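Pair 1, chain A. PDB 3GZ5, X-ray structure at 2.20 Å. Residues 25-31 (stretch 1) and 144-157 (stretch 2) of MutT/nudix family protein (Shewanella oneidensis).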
# COMPACT_ATOMS: atom_id res chain seq x y z
N VAL A 25 -11.77 8.86 7.18
CA VAL A 25 -10.43 8.34 7.34
C VAL A 25 -10.50 7.50 8.62
O VAL A 25 -11.20 7.89 9.54
CB VAL A 25 -9.38 9.53 7.40
CG1 VAL A 25 -7.98 9.01 7.47
CG2 VAL A 25 -9.49 10.41 6.16
N ASP A 26 -9.84 6.33 8.66
CA ASP A 26 -9.79 5.48 9.87
C ASP A 26 -8.36 5.03 10.11
O ASP A 26 -7.53 5.08 9.23
CB ASP A 26 -10.67 4.21 9.72
CG ASP A 26 -12.17 4.51 9.81
OD1 ASP A 26 -12.95 3.88 9.09
OD2 ASP A 26 -12.57 5.39 10.58
N ALA A 27 -8.10 4.55 11.32
CA ALA A 27 -6.79 4.08 11.73
C ALA A 27 -6.95 2.87 12.63
O ALA A 27 -7.74 2.89 13.59
CB ALA A 27 -6.05 5.15 12.47
N VAL A 28 -6.22 1.81 12.28
CA VAL A 28 -5.92 0.70 13.18
C VAL A 28 -4.60 1.02 13.90
O VAL A 28 -3.51 0.91 13.32
CB VAL A 28 -5.86 -0.65 12.44
CG1 VAL A 28 -5.80 -1.78 13.43
CG2 VAL A 28 -7.09 -0.83 11.52
N LEU A 29 -4.71 1.46 15.14
CA LEU A 29 -3.57 1.78 15.96
C LEU A 29 -3.31 0.60 16.89
O LEU A 29 -4.18 0.25 17.69
CB LEU A 29 -3.86 3.04 16.76
CG LEU A 29 -2.96 3.43 17.93
CD1 LEU A 29 -1.57 3.86 17.48
CD2 LEU A 29 -3.63 4.56 18.74
N PHE A 30 -2.12 0.01 16.76
CA PHE A 30 -1.67 -1.10 17.60
C PHE A 30 -0.64 -0.64 18.60
O PHE A 30 0.16 0.26 18.34
CB PHE A 30 -0.96 -2.20 16.78
CG PHE A 30 -1.82 -2.88 15.79
CD1 PHE A 30 -2.59 -3.96 16.16
CD2 PHE A 30 -1.83 -2.48 14.48
CE1 PHE A 30 -3.39 -4.63 15.23
CE2 PHE A 30 -2.62 -3.14 13.55
CZ PHE A 30 -3.40 -4.22 13.94
N THR A 31 -0.65 -1.31 19.74
CA THR A 31 0.47 -1.24 20.66
C THR A 31 0.81 -2.67 21.11
O THR A 31 0.17 -3.65 20.70
CB THR A 31 0.18 -0.31 21.85
OG1 THR A 31 1.39 -0.07 22.57
CG2 THR A 31 -0.87 -0.90 22.80
N ASP A 144 -17.24 -2.59 8.47
CA ASP A 144 -16.34 -3.64 7.98
C ASP A 144 -15.01 -3.55 8.72
O ASP A 144 -13.99 -4.05 8.23
CB ASP A 144 -16.14 -3.52 6.45
CG ASP A 144 -15.53 -2.16 6.02
OD1 ASP A 144 -15.45 -1.22 6.84
OD2 ASP A 144 -15.15 -2.03 4.84
N HIS A 145 -15.03 -2.91 9.89
CA HIS A 145 -13.83 -2.62 10.66
C HIS A 145 -13.03 -3.85 11.13
O HIS A 145 -11.79 -3.78 11.27
CB HIS A 145 -14.16 -1.72 11.83
CG HIS A 145 -14.55 -0.33 11.44
ND1 HIS A 145 -14.72 0.67 12.37
CD2 HIS A 145 -14.81 0.22 10.23
CE1 HIS A 145 -15.08 1.78 11.75
NE2 HIS A 145 -15.12 1.54 10.45
N LEU A 146 -13.72 -4.97 11.36
CA LEU A 146 -13.02 -6.21 11.65
C LEU A 146 -12.11 -6.60 10.49
O LEU A 146 -11.00 -7.08 10.70
CB LEU A 146 -14.00 -7.36 11.94
CG LEU A 146 -13.31 -8.71 12.18
CD1 LEU A 146 -12.37 -8.62 13.38
CD2 LEU A 146 -14.33 -9.85 12.37
N GLN A 147 -12.61 -6.41 9.28
CA GLN A 147 -11.88 -6.76 8.08
C GLN A 147 -10.66 -5.86 7.87
O GLN A 147 -9.60 -6.33 7.47
CB GLN A 147 -12.84 -6.67 6.90
CG GLN A 147 -12.43 -7.43 5.66
CD GLN A 147 -13.59 -7.53 4.67
OE1 GLN A 147 -14.76 -7.36 5.05
NE2 GLN A 147 -13.27 -7.82 3.41
N LEU A 148 -10.83 -4.56 8.15
CA LEU A 148 -9.73 -3.59 8.15
C LEU A 148 -8.64 -3.93 9.19
O LEU A 148 -7.45 -3.83 8.91
CB LEU A 148 -10.26 -2.16 8.38
CG LEU A 148 -11.10 -1.50 7.27
CD1 LEU A 148 -11.64 -0.18 7.74
CD2 LEU A 148 -10.34 -1.32 5.93
N ILE A 149 -9.05 -4.36 10.39
CA ILE A 149 -8.13 -4.84 11.44
C ILE A 149 -7.32 -6.06 10.99
O ILE A 149 -6.09 -6.06 11.11
CB ILE A 149 -8.87 -5.05 12.80
CG1 ILE A 149 -9.33 -3.69 13.33
CG2 ILE A 149 -7.98 -5.71 13.87
CD1 ILE A 149 -10.38 -3.74 14.38
N GLU A 150 -8.00 -7.05 10.42
CA GLU A 150 -7.34 -8.23 9.83
C GLU A 150 -6.31 -7.89 8.73
O GLU A 150 -5.23 -8.49 8.66
CB GLU A 150 -8.38 -9.19 9.24
CG GLU A 150 -9.35 -9.79 10.26
CD GLU A 150 -10.39 -10.73 9.63
OE1 GLU A 150 -10.51 -10.75 8.37
OE2 GLU A 150 -11.09 -11.45 10.39
N GLN A 151 -6.67 -6.95 7.86
CA GLN A 151 -5.74 -6.46 6.85
C GLN A 151 -4.52 -5.74 7.49
O GLN A 151 -3.38 -5.99 7.12
CB GLN A 151 -6.48 -5.57 5.86
CG GLN A 151 -5.77 -5.46 4.51
CD GLN A 151 -6.64 -4.86 3.41
OE1 GLN A 151 -7.88 -4.89 3.47
NE2 GLN A 151 -5.98 -4.31 2.39
N ALA A 152 -4.78 -4.86 8.46
CA ALA A 152 -3.71 -4.17 9.18
C ALA A 152 -2.78 -5.17 9.86
O ALA A 152 -1.56 -5.05 9.78
CB ALA A 152 -4.29 -3.18 10.19
N ARG A 153 -3.38 -6.15 10.55
CA ARG A 153 -2.64 -7.19 11.27
C ARG A 153 -1.74 -8.03 10.35
O ARG A 153 -0.63 -8.41 10.74
CB ARG A 153 -3.61 -8.08 12.07
CG ARG A 153 -2.97 -9.30 12.77
CD ARG A 153 -1.98 -8.92 13.86
NE ARG A 153 -1.41 -10.11 14.51
CZ ARG A 153 -0.45 -10.87 13.99
NH1 ARG A 153 0.10 -10.57 12.81
NH2 ARG A 153 -0.02 -11.92 14.67
N GLU A 154 -2.24 -8.31 9.15
CA GLU A 154 -1.52 -9.00 8.11
C GLU A 154 -0.37 -8.17 7.51
O GLU A 154 0.71 -8.71 7.18
CB GLU A 154 -2.47 -9.29 6.98
CG GLU A 154 -3.24 -10.56 7.08
CD GLU A 154 -3.71 -10.94 5.70
OE1 GLU A 154 -3.25 -11.99 5.20
OE2 GLU A 154 -4.49 -10.16 5.10
N ARG A 155 -0.59 -6.88 7.31
CA ARG A 155 0.53 -6.04 6.89
C ARG A 155 1.60 -5.92 7.96
O ARG A 155 2.76 -5.91 7.65
CB ARG A 155 0.13 -4.65 6.36
CG ARG A 155 1.33 -4.10 5.49
CD ARG A 155 1.09 -2.81 4.84
NE ARG A 155 0.77 -1.79 5.84
CZ ARG A 155 0.46 -0.53 5.53
NH1 ARG A 155 0.15 0.32 6.51
NH2 ARG A 155 0.44 -0.14 4.25
N LEU A 156 1.20 -5.88 9.22
CA LEU A 156 2.15 -5.92 10.34
C LEU A 156 3.05 -7.16 10.34
O LEU A 156 4.25 -7.07 10.62
CB LEU A 156 1.41 -5.86 11.67
CG LEU A 156 0.97 -4.52 12.20
CD1 LEU A 156 1.08 -4.63 13.71
CD2 LEU A 156 1.83 -3.42 11.68
N THR A 157 2.47 -8.30 10.00
CA THR A 157 3.22 -9.53 9.77
C THR A 157 4.32 -9.36 8.72
O THR A 157 5.45 -9.76 8.98
CB THR A 157 2.26 -10.70 9.46
OG1 THR A 157 1.37 -10.84 10.58
CG2 THR A 157 3.02 -11.98 9.26

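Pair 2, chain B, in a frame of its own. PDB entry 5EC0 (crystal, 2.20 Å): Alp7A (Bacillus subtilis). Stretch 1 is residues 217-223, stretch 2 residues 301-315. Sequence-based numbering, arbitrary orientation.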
# COMPACT_ATOMS: atom_id res chain seq x y z
N THR B 217 -2.88 -6.99 8.46
CA THR B 217 -1.80 -7.12 9.45
C THR B 217 -1.53 -5.80 10.16
O THR B 217 -1.90 -4.72 9.67
CB THR B 217 -0.45 -7.59 8.83
OG1 THR B 217 0.06 -6.57 7.96
CG2 THR B 217 -0.60 -8.89 8.05
N ASP B 218 -0.85 -5.89 11.30
CA ASP B 218 -0.33 -4.72 11.99
C ASP B 218 1.17 -4.91 12.25
O ASP B 218 1.56 -5.78 13.02
CB ASP B 218 -1.09 -4.48 13.29
CG ASP B 218 -2.56 -4.21 13.04
OD1 ASP B 218 -2.87 -3.18 12.41
OD2 ASP B 218 -3.40 -5.03 13.45
N ASP B 219 1.99 -4.10 11.59
CA ASP B 219 3.44 -4.28 11.63
C ASP B 219 4.13 -3.15 12.39
O ASP B 219 3.85 -1.97 12.15
CB ASP B 219 4.00 -4.39 10.21
CG ASP B 219 3.19 -5.32 9.33
OD1 ASP B 219 3.44 -6.54 9.37
OD2 ASP B 219 2.29 -4.84 8.61
N LEU B 220 5.02 -3.51 13.30
CA LEU B 220 5.67 -2.52 14.13
C LEU B 220 7.19 -2.58 14.00
O LEU B 220 7.78 -3.67 13.96
CB LEU B 220 5.27 -2.70 15.59
CG LEU B 220 3.76 -2.61 15.88
CD1 LEU B 220 3.13 -3.98 15.92
CD2 LEU B 220 3.52 -1.88 17.19
N VAL B 221 7.80 -1.40 13.90
CA VAL B 221 9.26 -1.29 13.83
C VAL B 221 9.79 -0.39 14.94
O VAL B 221 9.27 0.71 15.15
CB VAL B 221 9.71 -0.74 12.48
CG1 VAL B 221 11.19 -1.02 12.27
CG2 VAL B 221 8.88 -1.34 11.36
N LEU B 222 10.83 -0.83 15.64
CA LEU B 222 11.42 0.01 16.69
C LEU B 222 12.60 0.80 16.12
O LEU B 222 13.63 0.22 15.77
CB LEU B 222 11.83 -0.83 17.90
CG LEU B 222 12.38 -0.11 19.14
CD1 LEU B 222 11.35 0.90 19.64
CD2 LEU B 222 12.73 -1.10 20.26
N LEU B 223 12.44 2.12 15.99
CA LEU B 223 13.49 2.98 15.46
C LEU B 223 14.19 3.75 16.57
O LEU B 223 13.57 4.54 17.28
CB LEU B 223 12.93 3.98 14.44
CG LEU B 223 12.05 3.41 13.32
CD1 LEU B 223 11.56 4.51 12.40
CD2 LEU B 223 12.78 2.36 12.51
N GLU B 301 -13.18 0.39 20.27
CA GLU B 301 -12.83 -0.96 20.75
C GLU B 301 -11.56 -1.48 20.08
O GLU B 301 -10.62 -1.88 20.77
CB GLU B 301 -13.96 -1.97 20.47
CG GLU B 301 -15.26 -1.74 21.21
CD GLU B 301 -16.36 -2.67 20.71
OE1 GLU B 301 -16.02 -3.77 20.21
OE2 GLU B 301 -17.54 -2.29 20.80
N TYR B 302 -11.57 -1.48 18.75
CA TYR B 302 -10.44 -1.97 17.97
C TYR B 302 -9.17 -1.19 18.31
O TYR B 302 -8.11 -1.77 18.52
CB TYR B 302 -10.74 -1.89 16.47
CG TYR B 302 -9.64 -2.48 15.61
CD1 TYR B 302 -9.51 -3.86 15.48
CD2 TYR B 302 -8.72 -1.66 14.96
CE1 TYR B 302 -8.49 -4.42 14.71
CE2 TYR B 302 -7.70 -2.20 14.19
CZ TYR B 302 -7.59 -3.59 14.07
OH TYR B 302 -6.58 -4.15 13.32
N THR B 303 -9.29 0.13 18.37
CA THR B 303 -8.15 1.00 18.67
C THR B 303 -7.55 0.68 20.05
O THR B 303 -6.33 0.67 20.22
CB THR B 303 -8.57 2.49 18.59
OG1 THR B 303 -9.03 2.78 17.27
CG2 THR B 303 -7.41 3.42 18.92
N GLU B 304 -8.41 0.39 21.02
CA GLU B 304 -7.95 0.02 22.35
C GLU B 304 -7.09 -1.25 22.28
O GLU B 304 -6.05 -1.34 22.93
CB GLU B 304 -9.14 -0.14 23.31
CG GLU B 304 -9.35 1.12 24.19
CD GLU B 304 -10.76 1.29 24.72
OE1 GLU B 304 -11.65 0.52 24.31
OE2 GLU B 304 -10.97 2.19 25.56
N ILE B 305 -7.50 -2.20 21.45
CA ILE B 305 -6.68 -3.37 21.21
C ILE B 305 -5.34 -2.98 20.52
O ILE B 305 -4.29 -3.49 20.88
CB ILE B 305 -7.45 -4.41 20.36
CG1 ILE B 305 -8.65 -4.96 21.14
CG2 ILE B 305 -6.55 -5.57 19.97
CD1 ILE B 305 -9.76 -5.48 20.26
N LYS B 306 -5.38 -2.05 19.57
CA LYS B 306 -4.15 -1.66 18.88
C LYS B 306 -3.16 -0.94 19.80
O LYS B 306 -1.97 -1.27 19.83
CB LYS B 306 -4.45 -0.77 17.66
CG LYS B 306 -5.33 -1.39 16.57
CD LYS B 306 -4.73 -2.64 15.94
CE LYS B 306 -5.26 -3.91 16.60
NZ LYS B 306 -4.63 -5.13 16.04
N ILE B 307 -3.65 0.03 20.57
CA ILE B 307 -2.77 0.78 21.45
C ILE B 307 -2.08 -0.17 22.42
O ILE B 307 -0.88 -0.06 22.65
CB ILE B 307 -3.52 1.87 22.24
CG1 ILE B 307 -4.13 2.90 21.28
CG2 ILE B 307 -2.58 2.60 23.19
CD1 ILE B 307 -3.11 3.51 20.33
N ALA B 308 -2.85 -1.11 22.97
CA ALA B 308 -2.33 -2.07 23.94
C ALA B 308 -1.31 -3.02 23.30
O ALA B 308 -0.32 -3.37 23.93
CB ALA B 308 -3.47 -2.88 24.57
N GLN B 309 -1.56 -3.43 22.06
CA GLN B 309 -0.61 -4.26 21.33
C GLN B 309 0.72 -3.53 21.16
O GLN B 309 1.78 -4.08 21.44
CB GLN B 309 -1.16 -4.66 19.96
CG GLN B 309 -1.99 -5.93 19.92
CD GLN B 309 -2.52 -6.23 18.51
OE1 GLN B 309 -2.18 -5.55 17.53
NE2 GLN B 309 -3.35 -7.27 18.40
N ALA B 310 0.66 -2.28 20.70
CA ALA B 310 1.85 -1.49 20.42
C ALA B 310 2.64 -1.25 21.68
O ALA B 310 3.87 -1.36 21.70
CB ALA B 310 1.47 -0.17 19.77
N GLU B 311 1.93 -0.92 22.75
CA GLU B 311 2.53 -0.70 24.05
C GLU B 311 3.28 -1.96 24.51
O GLU B 311 4.37 -1.87 25.08
CB GLU B 311 1.45 -0.30 25.07
CG GLU B 311 1.99 0.08 26.46
CD GLU B 311 0.89 0.55 27.40
OE1 GLU B 311 -0.11 1.11 26.91
OE2 GLU B 311 1.04 0.36 28.63
N ASN B 312 2.69 -3.12 24.26
CA ASN B 312 3.24 -4.38 24.77
C ASN B 312 4.23 -5.07 23.83
O ASN B 312 4.90 -6.02 24.22
CB ASN B 312 2.11 -5.36 25.08
CG ASN B 312 1.23 -4.90 26.21
OD1 ASN B 312 1.69 -4.23 27.14
ND2 ASN B 312 -0.05 -5.25 26.14
N THR B 313 4.31 -4.58 22.60
CA THR B 313 5.15 -5.20 21.59
C THR B 313 6.61 -4.94 21.90
O THR B 313 7.44 -5.83 21.82
CB THR B 313 4.82 -4.68 20.18
OG1 THR B 313 3.60 -5.29 19.73
CG2 THR B 313 5.93 -5.02 19.21
N PHE B 314 6.90 -3.69 22.24
CA PHE B 314 8.26 -3.31 22.60
C PHE B 314 8.18 -2.73 24.01
O PHE B 314 7.80 -1.57 24.20
CB PHE B 314 8.85 -2.30 21.60
CG PHE B 314 8.97 -2.83 20.19
CD1 PHE B 314 9.84 -3.87 19.89
CD2 PHE B 314 8.22 -2.27 19.16
CE1 PHE B 314 9.94 -4.36 18.59
CE2 PHE B 314 8.32 -2.74 17.85
CZ PHE B 314 9.18 -3.79 17.57
N PRO B 315 8.50 -3.56 25.01
CA PRO B 315 8.36 -3.18 26.41
C PRO B 315 9.28 -2.01 26.76
O PRO B 315 10.45 -2.24 27.07
CB PRO B 315 8.76 -4.45 27.17
CG PRO B 315 8.65 -5.56 26.17
CD PRO B 315 9.01 -4.94 24.86

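In both pairs a strand packs against a helix running in broadly the same direction. The angle between the N-to-C directions of strand and helix is 52° in pair 1, with a signed crossing angle of -52° and a closest approach of 9.0 Å, and 37° in pair 2, signed -37°, with a closest approach of 9.9 Å. Superposing N, CA and C of 14 central residues gives an RMSD of 0.9 Å. The buried areas are also similar, 363 Å² and 391 Å². Strand alternation sets the pattern: at A:Asp26, A:Val28 and A:Phe30, matched by B:Asp218, B:Leu220 and B:Leu222, the CA-to-CB bond points toward the helix.

The first matched position holds an aspartate in both chains, in rotamer m, with side-chain centres 1.1 Å apart. Its helical neighbour differs. A:His145 matches B:Lys306, and both side chains leave the helix sideways before their ends come nearer the strand. In pair 2 the lysine forms a salt bridge, its NZ donating a 2.9 Å hydrogen bond to OD2 of B:Asp218; the same NZ donates to OE1 of B:Gln309, also at 2.9 Å, so the ammonium links strand and helix. In pair 1, A:Asp26 OD1 lies 3.5 Å from A:His145 NE2, a distance that leaves a hydrogen bond undecided, and that oxygen is bonded elsewhere in the structure. A:Leu148 and B:Gln309 also match, both pointing toward the strand. The leucine CD1 comes within 4.5 Å of A:Asp26 OD1, whereas the glutamine offers the lysine an acceptor.

At the middle position, A:Val28 (t) matches B:Leu220 (m). The register is tighter in pair 1, with CA of A:Val28 6.2 Å from CA of A:Ile149, against 7.4 Å between CA of B:Leu220 and CA of B:Ala310. Across the wider gap a longer strand side chain meets a smaller helical one: B:Leu220 CD2 reaches B:Ala310 CB at 3.7 Å. In pair 1 the valine CG1 lies 4.0 Å from A:Ile149 CG1, and its CB lies 3.7 Å from CB of A:Ala152. The match of A:Ala152 is B:Thr313, whose OG1 approaches B:Leu220 CD1 at 4.1 Å while donating a 2.8 Å hydrogen bond to O of B:Gln309, which satisfies the hydroxyl within its own helix.

The third position shows an exchange of aromatic placement. In pair 1 the ring belongs to the strand: A:Phe30 has A:Ala152 CB at its edge, 3.8 Å from CE2, and A:Leu156 CD1 over one face, a CH-pi contact 4.0 Å from the centroid and 23° off the normal. In pair 2 the strand supplies B:Leu222 and the ring comes from B:Phe314, the first residue to leave helical phi/psi. B:Leu222 CB sits 3.8 Å from that centroid, only 4° off the normal. B:Phe314 matches A:Arg153, but their side-chain centres are 7.2 Å apart, so the matched backbone carries side chains in different directions.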